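Local coordinates for endo-xylogalacturonan hydrolase A (Aspergillus tubingensis, PDB 4C2L), which hydrolyses xylogalacturonan, the xylose-substituted galacturonan backbone found in the hairy regions of pectin, as a secreted fungal glycoside hydrolase of family 28, at residues 57-69 with 86-99. Numbering follows the deposited sequence.
Sequences YLNSVLDLGSCSD and YWSGRTAMISVSNV. With SO4 (sulfate ion), chain F.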
# COMPACT_ATOMS: atom_id res chain seq x y z
N TYR A 57 4.52 13.68 -21.79
CA TYR A 57 5.43 14.19 -20.77
C TYR A 57 4.61 15.02 -19.83
O TYR A 57 4.01 16.01 -20.23
CB TYR A 57 6.55 15.03 -21.41
CG TYR A 57 7.38 14.16 -22.31
CD1 TYR A 57 8.35 13.31 -21.77
CD2 TYR A 57 7.15 14.14 -23.68
CE1 TYR A 57 9.10 12.49 -22.59
CE2 TYR A 57 7.89 13.31 -24.52
CZ TYR A 57 8.86 12.49 -23.96
OH TYR A 57 9.60 11.65 -24.77
N LEU A 58 4.54 14.58 -18.57
CA LEU A 58 3.69 15.24 -17.61
C LEU A 58 4.60 15.96 -16.64
O LEU A 58 5.26 15.33 -15.82
CB LEU A 58 2.82 14.20 -16.88
CG LEU A 58 1.62 13.62 -17.67
CD1 LEU A 58 2.00 12.95 -18.95
CD2 LEU A 58 0.89 12.63 -16.78
N ASN A 59 4.67 17.28 -16.75
CA ASN A 59 5.67 18.03 -15.98
C ASN A 59 5.06 18.80 -14.81
O ASN A 59 5.71 19.68 -14.21
CB ASN A 59 6.43 18.97 -16.91
CG ASN A 59 7.20 18.23 -17.98
OD1 ASN A 59 7.42 17.02 -17.88
ND2 ASN A 59 7.61 18.96 -19.03
N SER A 60 3.83 18.44 -14.47
CA SER A 60 3.10 19.06 -13.37
C SER A 60 2.02 18.11 -12.89
O SER A 60 1.82 17.04 -13.50
CB SER A 60 2.47 20.37 -13.86
OG SER A 60 1.60 20.13 -14.96
N VAL A 61 1.32 18.47 -11.82
CA VAL A 61 0.23 17.63 -11.30
C VAL A 61 -0.84 17.44 -12.37
O VAL A 61 -1.25 18.42 -13.00
CB VAL A 61 -0.43 18.29 -10.08
CG1 VAL A 61 -1.67 17.51 -9.66
CG2 VAL A 61 0.58 18.40 -8.94
N LEU A 62 -1.26 16.20 -12.59
CA LEU A 62 -2.37 15.90 -13.50
C LEU A 62 -3.63 15.72 -12.68
O LEU A 62 -3.76 14.76 -11.91
CB LEU A 62 -2.10 14.61 -14.29
CG LEU A 62 -3.23 14.12 -15.20
CD1 LEU A 62 -3.62 15.19 -16.21
CD2 LEU A 62 -2.80 12.84 -15.92
N ASP A 63 -4.56 16.66 -12.83
CA ASP A 63 -5.77 16.65 -12.04
C ASP A 63 -6.90 16.07 -12.90
O ASP A 63 -7.17 16.58 -13.98
CB ASP A 63 -6.09 18.08 -11.59
CG ASP A 63 -7.17 18.12 -10.54
OD1 ASP A 63 -8.29 17.68 -10.85
OD2 ASP A 63 -6.90 18.60 -9.41
N LEU A 64 -7.51 14.99 -12.43
CA LEU A 64 -8.54 14.29 -13.21
C LEU A 64 -9.96 14.70 -12.82
O LEU A 64 -10.94 14.01 -13.16
CB LEU A 64 -8.37 12.76 -13.08
CG LEU A 64 -7.02 12.21 -13.57
CD1 LEU A 64 -7.05 10.68 -13.51
CD2 LEU A 64 -6.69 12.69 -14.98
N GLY A 65 -10.08 15.84 -12.16
CA GLY A 65 -11.35 16.26 -11.57
C GLY A 65 -12.50 16.47 -12.54
O GLY A 65 -13.65 16.43 -12.13
N SER A 66 -12.23 16.69 -13.82
CA SER A 66 -13.34 16.93 -14.76
C SER A 66 -13.98 15.62 -15.24
O SER A 66 -14.94 15.63 -16.01
CB SER A 66 -12.89 17.79 -15.93
OG SER A 66 -11.97 17.08 -16.70
N CYS A 67 -13.44 14.50 -14.79
CA CYS A 67 -13.98 13.20 -15.14
C CYS A 67 -15.33 13.01 -14.45
O CYS A 67 -15.43 13.18 -13.24
CB CYS A 67 -13.03 12.11 -14.66
SG CYS A 67 -13.68 10.45 -14.95
N SER A 68 -16.35 12.66 -15.21
CA SER A 68 -17.64 12.28 -14.62
C SER A 68 -18.16 11.13 -15.47
O SER A 68 -18.65 11.33 -16.58
CB SER A 68 -18.59 13.48 -14.63
OG SER A 68 -19.86 13.12 -14.13
N ASP A 69 -18.02 9.91 -14.95
CA ASP A 69 -18.30 8.68 -15.73
C ASP A 69 -17.47 8.64 -16.99
O ASP A 69 -17.97 8.32 -18.08
CB ASP A 69 -19.80 8.56 -16.05
CG ASP A 69 -20.66 8.57 -14.81
OD1 ASP A 69 -20.42 7.72 -13.93
OD2 ASP A 69 -21.57 9.42 -14.71
N TYR A 86 9.92 21.05 -8.09
CA TYR A 86 8.48 21.18 -8.34
C TYR A 86 7.66 20.27 -7.42
O TYR A 86 6.66 20.70 -6.81
CB TYR A 86 8.14 20.90 -9.81
CG TYR A 86 6.65 20.90 -10.05
CD1 TYR A 86 5.96 22.11 -10.27
CD2 TYR A 86 5.90 19.71 -9.99
CE1 TYR A 86 4.58 22.12 -10.46
CE2 TYR A 86 4.54 19.71 -10.16
CZ TYR A 86 3.88 20.91 -10.41
OH TYR A 86 2.52 20.89 -10.59
N TRP A 87 8.06 19.01 -7.32
CA TRP A 87 7.29 18.02 -6.57
C TRP A 87 7.41 18.15 -5.08
O TRP A 87 6.60 17.57 -4.34
CB TRP A 87 7.71 16.61 -7.00
CG TRP A 87 7.28 16.33 -8.40
CD1 TRP A 87 8.07 16.12 -9.53
CD2 TRP A 87 5.90 16.25 -8.89
NE1 TRP A 87 7.29 15.92 -10.65
CE2 TRP A 87 5.98 15.99 -10.33
CE3 TRP A 87 4.65 16.38 -8.29
CZ2 TRP A 87 4.84 15.85 -11.11
CZ3 TRP A 87 3.51 16.22 -9.09
CH2 TRP A 87 3.61 15.97 -10.47
N SER A 88 8.39 18.92 -4.63
CA SER A 88 8.64 19.08 -3.19
C SER A 88 7.37 19.44 -2.39
O SER A 88 6.75 20.47 -2.64
CB SER A 88 9.72 20.16 -2.96
OG SER A 88 10.04 20.22 -1.59
N GLY A 89 7.01 18.58 -1.44
CA GLY A 89 5.86 18.80 -0.57
C GLY A 89 4.49 18.67 -1.22
O GLY A 89 3.46 18.95 -0.58
N ARG A 90 4.44 18.27 -2.49
CA ARG A 90 3.16 18.12 -3.17
C ARG A 90 2.47 16.83 -2.78
O ARG A 90 3.11 15.81 -2.53
CB ARG A 90 3.34 18.21 -4.69
CG ARG A 90 3.76 19.61 -5.14
CD ARG A 90 3.49 19.82 -6.63
NE ARG A 90 3.83 21.19 -7.01
CZ ARG A 90 3.03 22.25 -6.83
NH1 ARG A 90 1.82 22.12 -6.27
NH2 ARG A 90 3.46 23.45 -7.20
N THR A 91 1.14 16.87 -2.75
CA THR A 91 0.35 15.72 -2.34
C THR A 91 0.32 14.59 -3.38
O THR A 91 0.51 13.42 -3.04
CB THR A 91 -1.08 16.17 -2.00
OG1 THR A 91 -1.01 17.01 -0.84
CG2 THR A 91 -1.99 14.96 -1.70
N ALA A 92 0.06 14.95 -4.64
CA ALA A 92 -0.32 13.97 -5.66
C ALA A 92 0.33 14.30 -7.00
O ALA A 92 0.47 15.47 -7.35
CB ALA A 92 -1.83 14.00 -5.83
N MET A 93 0.71 13.26 -7.73
CA MET A 93 1.13 13.45 -9.12
C MET A 93 -0.08 13.35 -10.03
O MET A 93 -0.25 14.17 -10.93
CB MET A 93 2.17 12.39 -9.47
CG MET A 93 3.32 12.43 -8.48
SD MET A 93 4.60 11.22 -8.83
CE MET A 93 5.42 12.01 -10.21
N ILE A 94 -0.91 12.33 -9.81
CA ILE A 94 -2.24 12.26 -10.42
C ILE A 94 -3.26 12.42 -9.30
O ILE A 94 -3.30 11.59 -8.37
CB ILE A 94 -2.49 10.92 -11.16
CG1 ILE A 94 -1.42 10.70 -12.23
CG2 ILE A 94 -3.88 10.91 -11.79
CD1 ILE A 94 -1.43 9.28 -12.80
N SER A 95 -4.05 13.49 -9.37
CA SER A 95 -5.00 13.80 -8.29
C SER A 95 -6.42 13.46 -8.74
O SER A 95 -6.88 13.92 -9.79
CB SER A 95 -4.89 15.28 -7.90
OG SER A 95 -5.96 15.63 -7.01
N VAL A 96 -7.10 12.62 -7.95
CA VAL A 96 -8.45 12.16 -8.30
C VAL A 96 -9.31 12.51 -7.09
O VAL A 96 -9.47 11.71 -6.16
CB VAL A 96 -8.50 10.64 -8.61
CG1 VAL A 96 -9.88 10.23 -9.12
CG2 VAL A 96 -7.45 10.28 -9.66
N SER A 97 -9.83 13.74 -7.09
CA SER A 97 -10.53 14.27 -5.93
C SER A 97 -12.02 14.39 -6.22
O SER A 97 -12.41 15.10 -7.15
CB SER A 97 -9.97 15.64 -5.56
OG SER A 97 -10.56 16.11 -4.35
N ASN A 98 -12.83 13.71 -5.42
CA ASN A 98 -14.29 13.79 -5.57
C ASN A 98 -14.76 13.48 -7.00
O ASN A 98 -15.59 14.19 -7.57
CB ASN A 98 -14.80 15.16 -5.11
CG ASN A 98 -16.28 15.15 -4.78
OD1 ASN A 98 -16.87 14.09 -4.59
ND2 ASN A 98 -16.88 16.33 -4.72
N VAL A 99 -14.23 12.40 -7.57
CA VAL A 99 -14.62 12.01 -8.90
C VAL A 99 -15.60 10.87 -8.75
O VAL A 99 -15.34 9.94 -7.99
CB VAL A 99 -13.39 11.60 -9.74
CG1 VAL A 99 -13.81 10.88 -11.02
CG2 VAL A 99 -12.54 12.83 -10.03
S SO4 F . 0.06 20.47 -3.78
O1 SO4 F . 1.22 21.12 -3.12
O2 SO4 F . -1.03 21.47 -3.88
O3 SO4 F . -0.36 19.33 -2.94
O4 SO4 F . 0.42 20.01 -5.14
O HOH W 1 -9.37 15.48 -9.17
O HOH W 2 -7.73 17.20 -7.62
O HOH W 3 -14.50 16.33 -9.33
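Ser95 O is gripped twice: Leu64 N donates to it across the strands at 2.9 Å, nearly straight at 177°, and a water adds a second bond. That water also donates to Asp63 OD1 and accepts from Ser97 N, so it bridges the two segments. Asp63 OD1 takes Gly65 N as well, met almost along the C-O axis, which makes an Asx turn. Parallel pairing continues from Ser95 N to Leu62 O at 2.9 Å, the donor tilted 22° from the carbonyl plane, and from Leu62 N to Met93 O at 2.8 Å. Ahead of the corner at Met93 and Ile94, Tyr86 and Trp87 meet Ser60 and Val61. Val61 N donates to Tyr86 OH at 3.0 Å, reaching the phenol near its ring plane, while Asn59 O lies over the centre of one ring face and Arg90 NE over the other, toward its rim. With Val61 CG1 anti to the backbone N (chi1 173°), CG2 is left beside that N and packs on Trp87 CZ3 at 3.7 Å. Arg90 NH1 and Thr91 N bind a sulfate, probably from the crystallisation liquor, with O4 at the guanidinium edge. On the buried side, Leu64 CD1 lies 3.6 Å from Ile94 CG2 and also meets Val96 CG2; Val99 CG1 rests 3.9 Å from Cys67 CB, beside the Cys67-Cys70 disulfide. Strand 95-97 pairs with 134-139 in the family's right-handed parallel beta-helix. Backbone bonds thus set the register of adjoining coils near the N-terminal end, with water and carboxylate on one face and aliphatic groups on the other.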